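Local coordinates for polycyclic ketone monooxygenase (Myceliophthora thermophila, PDB 5MQ6), which uses FAD and NADPH to insert one oxygen atom beside the carbonyl of ketones, notably bulky polycyclic ones, giving esters or lactones, at residues A31-P36 and Q299-G304; M359-A364 and Y389-P394; T422-P427 and T594-G599. All coordinates share one frame; numbering follows the deposited sequence.

Overall arrangement
Contacts 1 and 3 lie side by side at the NADPH, their centres about 10 Å apart, and both touch the cofactor: T301 and K425 each bond to its 2'-phosphate, and P598 packs on R33. Contact 2 lies farther from the cofactor, about 12 Å from contact 3 and 21 Å from contact 1 between centres. It joins helix 378-406 to the turn leading into helix 363-366. Along the chain the first segments come in the order 31-36, 359-364 and 422-427. Beside the parallel sheet containing strand 294-299, the loops of contacts 1 and 3 contribute to the 2'-phosphate part of the NADPH site, while contact 2 packs against contact 3 through W423 and T422.

Contact 1 of 3, residues A31-P36 and Q299-G304; sequences AKRFRP and QRTPSG. With NDP (NADPH dihydro-nicotinamide-adenine-dinucleotide phosphate), chain C.
The guanidinium planes of R35 and R300 stand almost perpendicular, 86° apart. At the edge of the R300 group, in its plane, lie N7A of the NADPH adenine and the CG methylene of R35; R300 NH1 comes within 2.9 Å of N7A. R35 meets its fellow arginine with an aliphatic carbon, CG being 3.7 Å from R300 NH2, while the like charges are close, R35 NE lying 4.3 Å from R300 NH2. At the edge of the R33 guanidinium, near its plane, is the hydroxyl of T301. R33 NH1 donates a hydrogen bond of 3.1 Å to T301 OG1, tilted 18° out of the guanidinium plane. R33 NH1 is also 2.7 Å from R300 O.

In R33, chi1 of 54° puts CG between the backbone N and the carbonyl carbon, and the chain is bent again at chi2 and chi3; its NH1 end lies at T301. Threonine suits this place because one hydroxyl can accept from R33 and donate to the 2'-phosphate; the bond from T301 OG1 to NDP O2X is modelled at 2.6 Å, although the position of that oxygen is less certain. This phosphate, which distinguishes NADPH from NADH, is also bonded by K425. Water 1 adds a polar bridge, donating to R33 O and accepting from R300 NH2, 2.8 Å away. R33 NH2 also forms a salt bridge with E29 OE2, which would partly balance its charge.

A type I turn, A31 to F34, brings the chain off helix 22-31 and presents R33 to the loop that follows strand 294-299 of the parallel sheet. Q299 at the end of that strand pairs with the neighbouring strand 442-446 through V445, while P598 packs against R33 from another loop.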
loop_
_atom_site.group_PDB
_atom_site.type_symbol
_atom_site.label_atom_id
_atom_site.label_comp_id
_atom_site.label_asym_id
_atom_site.label_seq_id
_atom_site.Cartn_x
_atom_site.Cartn_y
_atom_site.Cartn_z
ATOM N N ALA A 31 -18.185 -12.216 -12.848
ATOM C CA ALA A 31 -18.260 -13.683 -13.030
ATOM C C ALA A 31 -17.203 -14.162 -13.991
ATOM O O ALA A 31 -16.518 -15.168 -13.753
ATOM C CB ALA A 31 -19.621 -14.080 -13.586
ATOM N N LYS A 32 -17.105 -13.436 -15.095
ATOM C CA LYS A 32 -16.065 -13.648 -16.067
ATOM C C LYS A 32 -14.717 -13.942 -15.438
ATOM O O LYS A 32 -13.961 -14.704 -16.001
ATOM C CB LYS A 32 -15.891 -12.435 -16.946
ATOM C CG LYS A 32 -16.696 -12.510 -18.201
ATOM C CD LYS A 32 -16.344 -11.379 -19.097
ATOM C CE LYS A 32 -17.168 -11.489 -20.346
ATOM N NZ LYS A 32 -17.210 -10.161 -20.994
ATOM N N ARG A 33 -14.394 -13.337 -14.293
ATOM C CA ARG A 33 -13.073 -13.567 -13.693
ATOM C C ARG A 33 -13.020 -14.247 -12.314
ATOM O O ARG A 33 -12.020 -14.159 -11.592
ATOM C CB ARG A 33 -12.245 -12.302 -13.784
ATOM C CG ARG A 33 -12.832 -11.057 -13.223
ATOM C CD ARG A 33 -12.435 -9.906 -14.132
ATOM N NE ARG A 33 -13.447 -9.637 -15.106
ATOM C CZ ARG A 33 -13.349 -8.833 -16.183
ATOM N NH1 ARG A 33 -12.255 -8.216 -16.541
ATOM N NH2 ARG A 33 -14.414 -8.676 -16.952
ATOM N N PHE A 34 -14.064 -14.998 -11.997
ATOM C CA PHE A 34 -13.997 -15.892 -10.853
ATOM C C PHE A 34 -12.885 -16.907 -11.138
ATOM O O PHE A 34 -12.879 -17.573 -12.167
ATOM C CB PHE A 34 -15.339 -16.582 -10.556
ATOM C CG PHE A 34 -15.221 -17.725 -9.579
ATOM C CD1 PHE A 34 -15.128 -17.481 -8.198
ATOM C CD2 PHE A 34 -15.159 -19.053 -10.033
ATOM C CE1 PHE A 34 -15.000 -18.535 -7.296
ATOM C CE2 PHE A 34 -15.039 -20.107 -9.125
ATOM C CZ PHE A 34 -14.961 -19.846 -7.762
ATOM N N ARG A 35 -11.912 -16.937 -10.242
ATOM C CA ARG A 35 -10.876 -17.957 -10.201
ATOM C C ARG A 35 -11.114 -18.775 -8.924
ATOM O O ARG A 35 -11.026 -18.218 -7.812
ATOM C CB ARG A 35 -9.445 -17.352 -10.226
ATOM C CG ARG A 35 -8.887 -16.923 -11.588
ATOM C CD ARG A 35 -9.413 -17.864 -12.661
ATOM N NE ARG A 35 -8.672 -17.994 -13.911
ATOM C CZ ARG A 35 -9.126 -18.700 -14.955
ATOM N NH1 ARG A 35 -10.313 -19.333 -14.903
ATOM N NH2 ARG A 35 -8.403 -18.776 -16.068
ATOM N N PRO A 36 -11.440 -20.082 -9.068
ATOM C CA PRO A 36 -11.531 -20.950 -7.850
ATOM C C PRO A 36 -10.267 -20.954 -6.912
ATOM O O PRO A 36 -10.379 -21.031 -5.689
ATOM C CB PRO A 36 -11.801 -22.356 -8.439
ATOM C CG PRO A 36 -11.434 -22.277 -9.890
ATOM C CD PRO A 36 -11.732 -20.851 -10.298
ATOM N N GLN A 299 -4.257 -7.309 -20.960
ATOM C CA GLN A 299 -5.271 -6.899 -20.016
ATOM C C GLN A 299 -6.225 -8.044 -19.600
ATOM O O GLN A 299 -6.820 -8.791 -20.409
ATOM C CB GLN A 299 -6.120 -5.801 -20.642
ATOM C CG GLN A 299 -7.196 -5.250 -19.669
ATOM C CD GLN A 299 -8.034 -4.161 -20.322
ATOM O OE1 GLN A 299 -7.664 -2.972 -20.337
ATOM N NE2 GLN A 299 -9.137 -4.576 -20.935
ATOM N N ARG A 300 -6.397 -8.153 -18.311
ATOM C CA ARG A 300 -7.448 -9.018 -17.779
ATOM C C ARG A 300 -8.586 -8.233 -17.213
ATOM O O ARG A 300 -9.724 -8.647 -17.366
ATOM C CB ARG A 300 -6.831 -9.902 -16.746
ATOM C CG ARG A 300 -7.672 -10.933 -16.084
ATOM C CD ARG A 300 -7.202 -10.909 -14.641
ATOM N NE ARG A 300 -7.485 -12.132 -14.007
ATOM C CZ ARG A 300 -6.583 -12.981 -13.565
ATOM N NH1 ARG A 300 -5.270 -12.753 -13.628
ATOM N NH2 ARG A 300 -7.029 -14.081 -13.018
ATOM N N THR A 301 -8.324 -7.108 -16.561
ATOM C CA THR A 301 -9.399 -6.175 -16.130
ATOM C C THR A 301 -9.003 -4.725 -16.354
ATOM O O THR A 301 -8.025 -4.240 -15.800
ATOM C CB THR A 301 -9.805 -6.375 -14.665
ATOM O OG1 THR A 301 -10.072 -7.750 -14.462
ATOM C CG2 THR A 301 -11.122 -5.656 -14.303
ATOM N N PRO A 302 -9.786 -4.000 -17.159
ATOM C CA PRO A 302 -9.447 -2.616 -17.355
ATOM C C PRO A 302 -9.527 -1.786 -16.049
ATOM O O PRO A 302 -10.309 -2.101 -15.194
ATOM C CB PRO A 302 -10.504 -2.143 -18.344
ATOM C CG PRO A 302 -11.677 -3.036 -18.100
ATOM C CD PRO A 302 -11.073 -4.363 -17.780
ATOM N N SER A 303 -8.699 -0.747 -15.913
ATOM C CA SER A 303 -8.892 0.311 -14.881
ATOM C C SER A 303 -9.921 1.360 -15.319
ATOM O O SER A 303 -10.083 1.671 -16.533
ATOM C CB SER A 303 -7.572 1.051 -14.587
ATOM O OG SER A 303 -6.723 0.257 -13.736
ATOM N N GLY A 304 -10.627 1.895 -14.335
ATOM C CA GLY A 304 -11.338 3.113 -14.530
ATOM C C GLY A 304 -10.390 4.286 -14.384
ATOM O O GLY A 304 -9.916 4.601 -13.319
HETATM P PA NDP C . -2.095 -4.114 -9.535
HETATM O O1A NDP C . -2.138 -5.405 -8.645
HETATM O O2A NDP C . -2.977 -2.917 -9.285
HETATM O O5B NDP C . -2.204 -4.609 -11.059
HETATM C C5B NDP C . -1.694 -5.847 -11.512
HETATM C C4B NDP C . -2.284 -5.987 -12.900
HETATM O O4B NDP C . -1.865 -7.247 -13.489
HETATM C C3B NDP C . -3.815 -5.959 -12.864
HETATM O O3B NDP C . -4.292 -5.043 -13.867
HETATM C C2B NDP C . -4.129 -7.419 -13.113
HETATM O O2B NDP C . -5.454 -7.662 -13.669
HETATM C C1B NDP C . -3.004 -7.843 -14.031
HETATM N N9A NDP C . -2.887 -9.302 -14.069
HETATM C C8A NDP C . -2.766 -10.177 -13.019
HETATM N N7A NDP C . -2.721 -11.451 -13.454
HETATM C C5A NDP C . -2.826 -11.345 -14.803
HETATM C C6A NDP C . -2.880 -12.312 -15.892
HETATM N N6A NDP C . -2.802 -13.600 -15.580
HETATM N N1A NDP C . -2.997 -11.838 -17.150
HETATM C C2A NDP C . -3.087 -10.505 -17.460
HETATM N N3A NDP C . -3.065 -9.539 -16.527
HETATM C C4A NDP C . -2.940 -9.937 -15.213
HETATM O O3 NDP C . -0.621 -3.507 -9.532
HETATM P PN NDP C . -0.061 -1.998 -9.867
HETATM O O1N NDP C . 1.490 -2.119 -9.723
HETATM O O2N NDP C . -0.581 -1.491 -11.193
HETATM O O5D NDP C . -0.661 -1.055 -8.696
HETATM C C5D NDP C . -0.466 -1.480 -7.304
HETATM C C4D NDP C . -0.762 -0.351 -6.334
HETATM O O4D NDP C . 0.252 0.676 -6.420
HETATM C C3D NDP C . -2.007 0.414 -6.788
HETATM O O3D NDP C . -3.296 -0.303 -6.702
HETATM C C2D NDP C . -1.817 1.774 -6.083
HETATM O O2D NDP C . -2.152 1.685 -4.659
HETATM C C1D NDP C . -0.342 2.033 -6.385
HETATM P P2B NDP C . -6.695 -7.925 -12.658
HETATM O O1X NDP C . -6.152 -8.930 -11.633
HETATM O O2X NDP C . -7.805 -8.595 -13.440
HETATM O O3X NDP C . -7.167 -6.550 -12.164
HETATM O O HOH W 1 -9.590 -13.212 -12.459
#

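Contact 2 of 3, residues M359-A364 and Y389-P394; sequences MPAFSA and YKLDLP
The 3-10 turn 360-362, running into helix 363-366, approaches helix 378-406 most closely at A361 and D392, whose CA atoms are 4.9 Å apart. So near an approach suits alanine: A361 CB points at the helix and lies 3.3 Å from both CB and OD1 of D392. Beside it, L391 extends to the turn with CG anti to its backbone N (chi1 -171°). Its two methyls divide the work. CD1 meets the proline ring at P360 CG, 3.9 Å away, while CD2 rests near the peptide carbonyl of P360, 3.7 Å from its O. Branched leucine can thus touch both ring and backbone.

S363 secures the turn from within, its OG donating a 2.7 Å hydrogen bond to P360 O in the carbonyl plane, with a C=O...donor angle of 156°. The carbonyl that the leucine methyl touches consequently has a polar partner of its own.

No direct hydrogen bond joins the two segments. Water 2 links them instead, accepting from A361 N and donating to D392 OD1 at 2.9 Å. The same carboxylate oxygen is hydrogen-bonded to T422 in the loop before the NADPH-binding K425. A buried carboxylate supplied in this way is consistent with a charged acceptor, and the polar link between turn and helix depends on a single water, with apolar packing making the direct contact.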
loop_
_atom_site.group_PDB
_atom_site.type_symbol
_atom_site.label_atom_id
_atom_site.label_comp_id
_atom_site.label_asym_id
_atom_site.label_seq_id
_atom_site.Cartn_x
_atom_site.Cartn_y
_atom_site.Cartn_z
ATOM N N MET A 359 -15.719 11.121 -6.132
ATOM C CA MET A 359 -16.022 9.695 -5.997
ATOM C C MET A 359 -16.479 9.367 -4.548
ATOM O O MET A 359 -15.816 8.603 -3.810
ATOM C CB MET A 359 -14.797 8.902 -6.443
ATOM C CG MET A 359 -13.482 9.404 -5.939
ATOM S SD MET A 359 -12.164 8.257 -6.500
ATOM C CE MET A 359 -12.180 8.517 -8.252
ATOM N N PRO A 360 -17.620 9.945 -4.132
ATOM C CA PRO A 360 -18.135 9.757 -2.781
ATOM C C PRO A 360 -18.549 8.314 -2.458
ATOM O O PRO A 360 -18.565 7.945 -1.307
ATOM C CB PRO A 360 -19.354 10.721 -2.753
ATOM C CG PRO A 360 -19.849 10.664 -4.192
ATOM C CD PRO A 360 -18.551 10.727 -4.972
ATOM N N ALA A 361 -18.756 7.475 -3.472
ATOM C CA ALA A 361 -18.976 6.042 -3.222
ATOM C C ALA A 361 -17.717 5.305 -2.884
ATOM O O ALA A 361 -17.792 4.106 -2.505
ATOM C CB ALA A 361 -19.638 5.333 -4.410
ATOM N N PHE A 362 -16.551 5.964 -3.010
ATOM C CA PHE A 362 -15.344 5.302 -2.391
ATOM C C PHE A 362 -15.500 4.964 -0.896
ATOM O O PHE A 362 -14.862 4.025 -0.361
ATOM C CB PHE A 362 -14.055 6.073 -2.658
ATOM C CG PHE A 362 -12.809 5.228 -2.633
ATOM C CD1 PHE A 362 -12.544 4.317 -3.661
ATOM C CD2 PHE A 362 -11.860 5.380 -1.599
ATOM C CE1 PHE A 362 -11.370 3.524 -3.637
ATOM C CE2 PHE A 362 -10.731 4.592 -1.557
ATOM C CZ PHE A 362 -10.467 3.679 -2.593
ATOM N N SER A 363 -16.362 5.688 -0.238
ATOM C CA SER A 363 -16.706 5.451 1.171
ATOM C C SER A 363 -17.237 4.016 1.415
ATOM O O SER A 363 -17.195 3.491 2.552
ATOM C CB SER A 363 -17.812 6.465 1.530
ATOM O OG SER A 363 -18.971 6.208 0.716
ATOM N N ALA A 364 -17.703 3.363 0.354
ATOM C CA ALA A 364 -18.107 1.966 0.438
ATOM C C ALA A 364 -17.009 1.145 1.066
ATOM O O ALA A 364 -17.260 0.202 1.733
ATOM C CB ALA A 364 -18.431 1.390 -0.975
ATOM N N TYR A 389 -24.605 1.838 -4.386
ATOM C CA TYR A 389 -24.717 1.703 -5.853
ATOM C C TYR A 389 -25.305 2.977 -6.542
ATOM O O TYR A 389 -24.798 3.439 -7.605
ATOM C CB TYR A 389 -25.496 0.422 -6.215
ATOM C CG TYR A 389 -24.592 -0.778 -6.252
ATOM C CD1 TYR A 389 -24.285 -1.487 -5.111
ATOM C CD2 TYR A 389 -24.029 -1.201 -7.423
ATOM C CE1 TYR A 389 -23.416 -2.581 -5.138
ATOM C CE2 TYR A 389 -23.157 -2.271 -7.457
ATOM C CZ TYR A 389 -22.868 -2.961 -6.306
ATOM O OH TYR A 389 -21.994 -4.033 -6.343
ATOM N N LYS A 390 -26.335 3.549 -5.931
ATOM C CA LYS A 390 -26.924 4.795 -6.426
ATOM C C LYS A 390 -25.974 5.933 -6.259
ATOM O O LYS A 390 -25.868 6.736 -7.147
ATOM C CB LYS A 390 -28.220 5.182 -5.718
ATOM C CG LYS A 390 -29.446 4.314 -6.011
ATOM C CD LYS A 390 -30.759 5.098 -5.724
ATOM C CE LYS A 390 -31.662 4.506 -4.629
ATOM N NZ LYS A 390 -32.815 3.740 -5.186
ATOM N N LEU A 391 -25.278 6.021 -5.130
ATOM C CA LEU A 391 -24.265 7.043 -4.989
ATOM C C LEU A 391 -23.148 7.019 -6.053
ATOM O O LEU A 391 -22.697 8.064 -6.570
ATOM C CB LEU A 391 -23.653 6.929 -3.596
ATOM C CG LEU A 391 -22.707 8.021 -3.142
ATOM C CD1 LEU A 391 -23.391 9.403 -3.171
ATOM C CD2 LEU A 391 -22.188 7.599 -1.739
ATOM N N ASP A 392 -22.711 5.824 -6.405
ATOM C CA ASP A 392 -21.634 5.665 -7.367
ATOM C C ASP A 392 -21.989 5.886 -8.832
ATOM O O ASP A 392 -21.090 6.157 -9.690
ATOM C CB ASP A 392 -21.055 4.282 -7.249
ATOM C CG ASP A 392 -19.695 4.202 -7.857
ATOM O OD1 ASP A 392 -18.886 5.116 -7.636
ATOM O OD2 ASP A 392 -19.441 3.223 -8.597
ATOM N N LEU A 393 -23.261 5.702 -9.153
ATOM C CA LEU A 393 -23.700 5.673 -10.518
ATOM C C LEU A 393 -23.220 6.888 -11.348
ATOM O O LEU A 393 -22.672 6.700 -12.437
ATOM C CB LEU A 393 -25.219 5.523 -10.564
ATOM C CG LEU A 393 -25.844 5.784 -11.923
ATOM C CD1 LEU A 393 -25.417 4.712 -12.852
ATOM C CD2 LEU A 393 -27.339 5.750 -11.746
ATOM N N PRO A 394 -23.381 8.104 -10.832
ATOM C CA PRO A 394 -22.991 9.214 -11.678
ATOM C C PRO A 394 -21.473 9.246 -11.982
ATOM O O PRO A 394 -21.074 9.460 -13.155
ATOM C CB PRO A 394 -23.392 10.434 -10.867
ATOM C CG PRO A 394 -24.482 9.955 -9.969
ATOM C CD PRO A 394 -24.163 8.554 -9.653
HETATM O O HOH W 2 -18.630 7.791 -6.529
#

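Contact 3 of 3, residues T422-P427 and T594-G599; sequences TWCKRP and TGCTPG. With NDP (NADPH dihydro-nicotinamide-adenine-dinucleotide phosphate), chain C.
C424 and C596 both hold SG anti to the carbonyl carbon, beside the backbone N (chi1 -67° and -74°), and from these matching positions the two sulfurs meet in a disulfide of 2.1 Å. Its chi3 of -80° is near the perpendicular arrangement preferred about an S-S bond, consistent with a relaxed torsion. Cysteine alone among the common residues can make such a covalent link, which here joins loops 167 residues apart.

W423 lies next to the bridge. The sulfur of C596 sits obliquely to its indole, 4.4 Å from the centroid of the five-membered ring, in a sulfur-aromatic contact. C596 SG is 3.6 Å from W423 NE1, but the hydrogen-bond partner of that nitrogen is the carbonyl O of S592. A large flat ring can thus lie beside the disulfide sulfur of C596 while its one N-H holds a neighbouring backbone.

K425 supplies the polar part. Its chain bends at chi2, which turns CD, and then runs nearly extended; NZ lies between P598 O and the phosphate. K425 NZ donates to P598 O at 2.9 Å, on a lone pair in the carbonyl plane, and to the 2'-phosphate oxygen O3X of NADPH at 2.8 Å. A flexible, positively charged lysine fits this double role. G599, poorly ordered in the model and without a side chain, has its CA 3.5 Å from K425 NZ. T597 OG1 is buried near C424 CB without a polar partner in the model.

Segment 422-427 leads from helix 410-416 to strand 428-429, and segment 594-599 lies in the loop between helices 573-585 and 616-621. W423 packs on helices 363-366 and 378-406, meeting Y389 of the latter edge-to-face, while R426 reaches D133 and touches FAD.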
loop_
_atom_site.group_PDB
_atom_site.type_symbol
_atom_site.label_atom_id
_atom_site.label_comp_id
_atom_site.label_asym_id
_atom_site.label_seq_id
_atom_site.Cartn_x
_atom_site.Cartn_y
_atom_site.Cartn_z
ATOM N N THR A 422 -16.771 1.913 -8.361
ATOM C CA THR A 422 -15.541 2.639 -8.135
ATOM C C THR A 422 -14.747 2.045 -6.941
ATOM O O THR A 422 -13.536 1.958 -6.987
ATOM C CB THR A 422 -15.822 4.142 -7.837
ATOM O OG1 THR A 422 -16.677 4.745 -8.859
ATOM C CG2 THR A 422 -14.527 4.913 -7.779
ATOM N N TRP A 423 -15.446 1.685 -5.867
ATOM C CA TRP A 423 -14.776 1.127 -4.718
ATOM C C TRP A 423 -14.061 -0.268 -4.862
ATOM O O TRP A 423 -13.359 -0.630 -3.944
ATOM C CB TRP A 423 -15.731 1.128 -3.539
ATOM C CG TRP A 423 -16.860 0.130 -3.623
ATOM C CD1 TRP A 423 -16.782 -1.210 -3.398
ATOM C CD2 TRP A 423 -18.228 0.401 -3.965
ATOM N NE1 TRP A 423 -18.011 -1.772 -3.526
ATOM C CE2 TRP A 423 -18.922 -0.817 -3.873
ATOM C CE3 TRP A 423 -18.940 1.571 -4.277
ATOM C CZ2 TRP A 423 -20.292 -0.933 -4.121
ATOM C CZ3 TRP A 423 -20.325 1.469 -4.540
ATOM C CH2 TRP A 423 -20.989 0.214 -4.436
ATOM N N CYS A 424 -14.237 -1.025 -5.953
ATOM C CA CYS A 424 -13.694 -2.379 -6.071
ATOM C C CYS A 424 -12.214 -2.472 -6.453
ATOM O O CYS A 424 -11.627 -3.532 -6.322
ATOM C CB CYS A 424 -14.479 -3.192 -7.115
ATOM S SG CYS A 424 -16.174 -3.559 -6.651
ATOM N N LYS A 425 -11.636 -1.390 -6.968
ATOM C CA LYS A 425 -10.242 -1.300 -7.313
ATOM C C LYS A 425 -9.774 0.070 -6.986
ATOM O O LYS A 425 -10.579 1.016 -6.883
ATOM C CB LYS A 425 -9.992 -1.440 -8.825
ATOM C CG LYS A 425 -10.542 -2.668 -9.485
ATOM C CD LYS A 425 -9.812 -3.960 -9.114
ATOM C CE LYS A 425 -9.851 -5.017 -10.234
ATOM N NZ LYS A 425 -8.822 -6.074 -9.999
ATOM N N ARG A 426 -8.462 0.221 -6.943
ATOM C CA ARG A 426 -7.914 1.565 -6.725
ATOM C C ARG A 426 -8.224 2.448 -7.963
ATOM O O ARG A 426 -8.066 2.033 -9.106
ATOM C CB ARG A 426 -6.428 1.637 -6.323
ATOM C CG ARG A 426 -6.199 2.949 -5.529
ATOM C CD ARG A 426 -4.844 3.058 -4.932
ATOM N NE ARG A 426 -4.352 4.401 -4.631
ATOM C CZ ARG A 426 -4.349 4.959 -3.401
ATOM N NH1 ARG A 426 -4.928 4.381 -2.343
ATOM N NH2 ARG A 426 -3.797 6.136 -3.197
ATOM N N PRO A 427 -8.787 3.622 -7.741
ATOM C CA PRO A 427 -8.973 4.473 -8.927
ATOM C C PRO A 427 -7.597 4.960 -9.429
ATOM O O PRO A 427 -6.644 5.036 -8.630
ATOM C CB PRO A 427 -9.809 5.654 -8.396
ATOM C CG PRO A 427 -9.829 5.523 -6.909
ATOM C CD PRO A 427 -9.550 4.099 -6.581
ATOM N N THR A 594 -18.978 -7.489 -1.409
ATOM C CA THR A 594 -19.544 -8.697 -2.000
ATOM C C THR A 594 -19.615 -8.737 -3.464
ATOM O O THR A 594 -19.262 -9.740 -4.051
ATOM C CB THR A 594 -20.992 -8.809 -1.576
ATOM O OG1 THR A 594 -20.996 -8.798 -0.155
ATOM C CG2 THR A 594 -21.619 -10.092 -2.090
ATOM N N GLY A 595 -20.106 -7.665 -4.054
ATOM C CA GLY A 595 -20.335 -7.650 -5.478
ATOM C C GLY A 595 -19.098 -7.321 -6.286
ATOM O O GLY A 595 -19.175 -7.287 -7.492
ATOM N N CYS A 596 -17.955 -7.086 -5.639
ATOM C CA CYS A 596 -16.750 -6.729 -6.375
ATOM C C CYS A 596 -16.167 -7.797 -7.319
ATOM O O CYS A 596 -16.020 -8.947 -6.921
ATOM C CB CYS A 596 -15.658 -6.230 -5.393
ATOM S SG CYS A 596 -16.098 -4.564 -4.807
ATOM N N THR A 597 -15.830 -7.382 -8.563
ATOM C CA THR A 597 -14.841 -8.082 -9.381
ATOM C C THR A 597 -13.652 -8.354 -8.487
ATOM O O THR A 597 -13.254 -7.444 -7.704
ATOM C CB THR A 597 -14.100 -7.250 -10.455
ATOM O OG1 THR A 597 -14.187 -5.855 -10.164
ATOM C CG2 THR A 597 -14.520 -7.602 -11.766
ATOM N N PRO A 598 -13.018 -9.541 -8.685
ATOM C CA PRO A 598 -11.817 -9.901 -7.912
ATOM C C PRO A 598 -10.714 -8.858 -8.081
ATOM O O PRO A 598 -10.647 -8.129 -9.087
ATOM C CB PRO A 598 -11.413 -11.291 -8.448
ATOM C CG PRO A 598 -12.249 -11.552 -9.668
ATOM C CD PRO A 598 -13.319 -10.505 -9.781
ATOM N N GLY A 599 -9.884 -8.761 -7.053
ATOM C CA GLY A 599 -8.791 -7.796 -7.009
ATOM C C GLY A 599 -8.178 -7.930 -5.637
ATOM O O GLY A 599 -8.696 -8.710 -4.805
HETATM P PA NDP C . -2.095 -4.114 -9.535
HETATM O O1A NDP C . -2.138 -5.405 -8.645
HETATM O O2A NDP C . -2.977 -2.917 -9.285
HETATM O O5B NDP C . -2.204 -4.609 -11.059
HETATM C C5B NDP C . -1.694 -5.847 -11.512
HETATM C C4B NDP C . -2.284 -5.987 -12.900
HETATM O O4B NDP C . -1.865 -7.247 -13.489
HETATM C C3B NDP C . -3.815 -5.959 -12.864
HETATM O O3B NDP C . -4.292 -5.043 -13.867
HETATM C C2B NDP C . -4.129 -7.419 -13.113
HETATM O O2B NDP C . -5.454 -7.662 -13.669
HETATM C C1B NDP C . -3.004 -7.843 -14.031
HETATM N N9A NDP C . -2.887 -9.302 -14.069
HETATM C C8A NDP C . -2.766 -10.177 -13.019
HETATM N N7A NDP C . -2.721 -11.451 -13.454
HETATM C C5A NDP C . -2.826 -11.345 -14.803
HETATM C C6A NDP C . -2.880 -12.312 -15.892
HETATM N N6A NDP C . -2.802 -13.600 -15.580
HETATM N N1A NDP C . -2.997 -11.838 -17.150
HETATM C C2A NDP C . -3.087 -10.505 -17.460
HETATM N N3A NDP C . -3.065 -9.539 -16.527
HETATM C C4A NDP C . -2.940 -9.937 -15.213
HETATM O O3 NDP C . -0.621 -3.507 -9.532
HETATM P PN NDP C . -0.061 -1.998 -9.867
HETATM O O1N NDP C . 1.490 -2.119 -9.723
HETATM O O2N NDP C . -0.581 -1.491 -11.193
HETATM O O5D NDP C . -0.661 -1.055 -8.696
HETATM C C5D NDP C . -0.466 -1.480 -7.304
HETATM C C4D NDP C . -0.762 -0.351 -6.334
HETATM O O4D NDP C . 0.252 0.676 -6.420
HETATM C C3D NDP C . -2.007 0.414 -6.788
HETATM O O3D NDP C . -3.296 -0.303 -6.702
HETATM C C2D NDP C . -1.817 1.774 -6.083
HETATM O O2D NDP C . -2.152 1.685 -4.659
HETATM C C1D NDP C . -0.342 2.033 -6.385
HETATM P P2B NDP C . -6.695 -7.925 -12.658
HETATM O O1X NDP C . -6.152 -8.930 -11.633
HETATM O O2X NDP C . -7.805 -8.595 -13.440
HETATM O O3X NDP C . -7.167 -6.550 -12.164
#